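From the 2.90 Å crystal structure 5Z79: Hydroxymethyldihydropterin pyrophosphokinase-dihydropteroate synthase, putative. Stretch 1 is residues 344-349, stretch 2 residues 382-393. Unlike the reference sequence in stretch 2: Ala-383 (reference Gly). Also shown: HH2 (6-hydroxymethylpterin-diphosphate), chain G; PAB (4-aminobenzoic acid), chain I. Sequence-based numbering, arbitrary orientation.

Stretch 1 344-349: NYDSFS
Stretch 2 382-393: SAPYVVPNPSVT

Two loops without regular secondary structure can be held together by one well-placed carboxylate and a few apolar contacts, and residues 344-349 and 382-393 of this pterin-processing enzyme illustrate the principle. The register is antiparallel: CA of Tyr-345 lies 6.7 Å from CA of Asn-389, CA of Asp-346 lies 6.3 Å from CA of Pro-388, and CA of Phe-348 lies 6.5 Å from CA of Ala-383. The first stretch begins extended at Asn-344 (phi/psi -172/162), bends at Tyr-345 (-79/-9), passes through Asp-346 (-132/62) and an extended Ser-347 (-118/146), and folds again at Phe-348 (-66/-24) and Ser-349 (-125/-20).

The second stretch is shaped by two turns. A type II turn runs from Ala-383 to Val-386, with Pro-384 at -52/130 and Tyr-385 at 63/11, and is closed by a hydrogen bond from Val-386 N to Ala-383 O of 3.0 Å. Val-386, Val-387 and Pro-388 then continue extended (-72/141, -115/111 and -72/138). A type I turn follows from Asn-389 to Val-392, its central residues Pro-390 at -77/-1 and Ser-391 at -82/-22. Thr-393 (chi1 p) then occupies the N-cap position of a helix.

Asp-346 is the polar center of the contact. With chi1 at 19°, between wells, and chi2 at 63°, its carboxylate accepts a hydrogen bond from the start of the second turn, Asn-389 N to Asp-346 OD2, at 2.6 Å and an angle of 138°. The backbone amide thus offers a proton to an anionic acceptor without either loop having to form a strand. On its own side of the interface, Asp-346 is steadied by Asn-344 (chi1 p, chi2 77°), whose OD1 accepts from Asp-346 N at 2.7 Å, while Asn-344 ND2 donates to Ser-347 OG at 2.9 Å. In Asn-389, chi1 is t and chi2 is -65°.

Van der Waals contacts extend the join along both stretches. Val-386 (chi1 p) packs its CG2 methyl against the backbone carbonyl of Asp-346, 3.6 Å from Asp-346 O. Two truly apolar pairs lie farther out. The Tyr-345 ring (chi1 m, chi2 -78°) meets Val-392 (chi1 p) at its edge, with CE2 3.9 Å from Val-392 CG1. Near the other end, Phe-348 (chi1 p, chi2 85°) places CD2 3.7 Å from CB of Ala-383, a residue that is glycine in the reference sequence; this methyl points toward the first stretch and supplies the apolar partner. Together the two stretches bury 311 Å², a modest area in which the single hydrogen bond between the stretches complements dispersed van der Waals contacts.

The same end of the interface meets the ligands. Ser-347 OG (chi1 -94°) donates to HH2 O4P at 2.8 Å, and Ser-382 N donates to HH2 O6P at 3.0 Å and 171°, so both stretches grip the diphosphate. Phe-348 CE2 lies 3.3 Å from PAB C3 and 3.4 Å from HH2 O3P, while Ala-383 CB lies 3.4 Å from HH2 O5P.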

# COMPACT_ATOMS: atom_id res chain seq x y z
N ASN A 344 -11.57 -20.45 -26.40
CA ASN A 344 -10.77 -20.94 -27.50
C ASN A 344 -9.92 -22.09 -27.00
O ASN A 344 -9.72 -22.23 -25.80
CB ASN A 344 -9.90 -19.83 -28.04
CG ASN A 344 -8.79 -19.47 -27.11
OD1 ASN A 344 -7.80 -20.18 -27.02
ND2 ASN A 344 -8.95 -18.36 -26.39
N TYR A 345 -9.40 -22.88 -27.94
CA TYR A 345 -8.62 -24.07 -27.62
C TYR A 345 -7.16 -23.80 -27.24
O TYR A 345 -6.48 -24.72 -26.83
CB TYR A 345 -8.64 -25.05 -28.80
CG TYR A 345 -10.00 -25.67 -29.00
CD1 TYR A 345 -10.44 -26.70 -28.17
CD2 TYR A 345 -10.86 -25.23 -29.99
CE1 TYR A 345 -11.70 -27.27 -28.35
CE2 TYR A 345 -12.11 -25.78 -30.17
CZ TYR A 345 -12.52 -26.80 -29.35
OH TYR A 345 -13.76 -27.35 -29.54
N ASP A 346 -6.71 -22.59 -27.41
CA ASP A 346 -5.32 -22.31 -27.26
C ASP A 346 -4.93 -21.14 -26.41
O ASP A 346 -4.21 -20.29 -26.82
CB ASP A 346 -4.70 -22.16 -28.68
CG ASP A 346 -5.72 -21.88 -29.79
OD1 ASP A 346 -6.40 -20.86 -29.79
OD2 ASP A 346 -5.86 -22.70 -30.66
N SER A 347 -5.28 -21.15 -25.15
CA SER A 347 -4.97 -19.99 -24.32
C SER A 347 -4.06 -20.51 -23.26
O SER A 347 -4.20 -21.67 -22.88
CB SER A 347 -6.23 -19.32 -23.74
OG SER A 347 -6.67 -18.24 -24.57
N PHE A 348 -3.10 -19.69 -22.82
CA PHE A 348 -1.90 -20.26 -22.19
C PHE A 348 -2.17 -20.97 -20.86
O PHE A 348 -1.41 -21.87 -20.50
CB PHE A 348 -0.72 -19.25 -22.15
CG PHE A 348 -0.88 -18.13 -21.16
CD1 PHE A 348 -0.53 -18.31 -19.83
CD2 PHE A 348 -1.36 -16.90 -21.56
CE1 PHE A 348 -0.68 -17.28 -18.93
CE2 PHE A 348 -1.51 -15.87 -20.67
CZ PHE A 348 -1.16 -16.05 -19.35
N SER A 349 -3.26 -20.59 -20.17
CA SER A 349 -3.67 -21.22 -18.89
C SER A 349 -5.11 -21.77 -18.84
O SER A 349 -5.41 -22.59 -18.00
CB SER A 349 -3.51 -20.21 -17.76
OG SER A 349 -4.50 -19.20 -17.84
N SER A 382 -3.43 -14.19 -27.69
CA SER A 382 -2.27 -13.38 -28.10
C SER A 382 -0.98 -13.73 -27.38
O SER A 382 -0.01 -12.96 -27.43
CB SER A 382 -2.58 -11.90 -27.89
OG SER A 382 -3.47 -11.45 -28.90
N ALA A 383 -0.96 -14.91 -26.76
CA ALA A 383 0.16 -15.32 -25.92
C ALA A 383 1.41 -15.70 -26.71
O ALA A 383 1.30 -16.15 -27.85
CB ALA A 383 -0.26 -16.46 -25.02
N PRO A 384 2.61 -15.56 -26.09
CA PRO A 384 3.87 -15.68 -26.81
C PRO A 384 3.98 -16.95 -27.63
O PRO A 384 3.68 -18.02 -27.14
CB PRO A 384 4.92 -15.63 -25.69
CG PRO A 384 4.29 -14.80 -24.64
CD PRO A 384 2.86 -15.28 -24.66
N TYR A 385 4.35 -16.82 -28.89
CA TYR A 385 4.55 -17.99 -29.77
C TYR A 385 3.30 -18.85 -30.04
O TYR A 385 3.44 -19.93 -30.64
CB TYR A 385 5.74 -18.83 -29.25
CG TYR A 385 6.96 -17.94 -29.07
CD1 TYR A 385 7.68 -17.49 -30.19
CD2 TYR A 385 7.35 -17.48 -27.81
CE1 TYR A 385 8.76 -16.63 -30.06
CE2 TYR A 385 8.44 -16.64 -27.67
CZ TYR A 385 9.14 -16.22 -28.80
OH TYR A 385 10.22 -15.40 -28.70
N VAL A 386 2.10 -18.39 -29.66
CA VAL A 386 0.86 -19.17 -29.88
C VAL A 386 0.42 -19.24 -31.36
O VAL A 386 0.52 -18.25 -32.08
CB VAL A 386 -0.33 -18.65 -29.05
CG1 VAL A 386 -0.85 -17.32 -29.57
CG2 VAL A 386 -1.46 -19.67 -29.08
N VAL A 387 -0.08 -20.40 -31.78
CA VAL A 387 -0.64 -20.59 -33.13
C VAL A 387 -2.14 -20.90 -33.02
O VAL A 387 -2.52 -21.98 -32.55
CB VAL A 387 0.06 -21.73 -33.89
CG1 VAL A 387 -0.48 -21.84 -35.31
CG2 VAL A 387 1.55 -21.49 -33.89
N PRO A 388 -2.99 -19.97 -33.46
CA PRO A 388 -4.38 -20.15 -33.10
C PRO A 388 -4.97 -21.29 -33.88
O PRO A 388 -4.69 -21.41 -35.08
CB PRO A 388 -5.02 -18.80 -33.49
CG PRO A 388 -3.88 -17.87 -33.70
CD PRO A 388 -2.79 -18.74 -34.23
N ASN A 389 -5.77 -22.13 -33.22
CA ASN A 389 -6.29 -23.34 -33.85
C ASN A 389 -6.96 -23.03 -35.17
O ASN A 389 -8.02 -22.42 -35.17
CB ASN A 389 -7.30 -24.07 -32.97
CG ASN A 389 -7.77 -25.39 -33.59
OD1 ASN A 389 -8.42 -25.39 -34.66
ND2 ASN A 389 -7.42 -26.52 -32.96
N PRO A 390 -6.37 -23.48 -36.29
CA PRO A 390 -6.89 -23.06 -37.57
C PRO A 390 -8.19 -23.79 -37.96
O PRO A 390 -8.73 -23.47 -39.04
CB PRO A 390 -5.76 -23.46 -38.51
CG PRO A 390 -5.37 -24.81 -37.98
CD PRO A 390 -5.45 -24.63 -36.47
N SER A 391 -8.69 -24.73 -37.14
CA SER A 391 -9.94 -25.47 -37.44
C SER A 391 -11.30 -24.76 -37.08
O SER A 391 -12.35 -25.10 -37.66
CB SER A 391 -9.88 -26.88 -36.84
OG SER A 391 -9.95 -26.81 -35.42
N VAL A 392 -11.31 -23.79 -36.16
CA VAL A 392 -12.55 -23.05 -35.86
C VAL A 392 -12.28 -21.54 -35.68
O VAL A 392 -11.27 -21.16 -35.10
CB VAL A 392 -13.27 -23.68 -34.66
CG1 VAL A 392 -12.32 -23.83 -33.50
CG2 VAL A 392 -14.51 -22.89 -34.27
N THR A 393 -13.18 -20.68 -36.19
CA THR A 393 -12.88 -19.23 -36.25
C THR A 393 -13.24 -18.49 -34.96
O THR A 393 -14.20 -18.84 -34.29
CB THR A 393 -13.52 -18.51 -37.50
OG1 THR A 393 -14.94 -18.36 -37.37
CG2 THR A 393 -13.21 -19.27 -38.75
N1 HH2 G . -3.73 -9.62 -21.95
C2 HH2 G . -4.25 -10.72 -22.53
C3 HH2 G . -5.45 -10.66 -23.23
N4 HH2 G . -6.14 -9.52 -23.34
N5 HH2 G . -6.34 -7.23 -22.86
C6 HH2 G . -5.85 -6.11 -22.29
N6 HH2 G . -6.54 -4.95 -22.41
N7 HH2 G . -4.68 -6.09 -21.60
C8 HH2 G . -3.92 -7.19 -21.43
O8 HH2 G . -2.85 -7.12 -20.77
C9 HH2 G . -4.40 -8.45 -22.04
C10 HH2 G . -5.68 -8.39 -22.77
C11 HH2 G . -3.55 -12.06 -22.41
O4 HH2 G . -4.16 -12.83 -21.33
P1 HH2 G . -5.10 -14.16 -21.50
O1P HH2 G . -5.09 -15.01 -20.27
O2P HH2 G . -6.44 -13.84 -22.15
O3P HH2 G . -4.19 -14.98 -22.56
P2 HH2 G . -4.58 -15.23 -24.11
O4P HH2 G . -6.08 -15.50 -24.16
O5P HH2 G . -3.63 -16.38 -24.42
O6P HH2 G . -4.23 -13.94 -24.82
C1' PAB I . 3.34 -13.13 -20.88
O1' PAB I . 3.25 -13.99 -19.98
O2' PAB I . 4.40 -12.49 -21.07
C1 PAB I . 2.17 -12.90 -21.78
C2 PAB I . 1.10 -13.79 -21.75
C3 PAB I . 0.01 -13.59 -22.58
C4 PAB I . -0.01 -12.50 -23.44
C5 PAB I . 1.05 -11.60 -23.48
C6 PAB I . 2.14 -11.81 -22.65
N4 PAB I . -1.07 -12.33 -24.25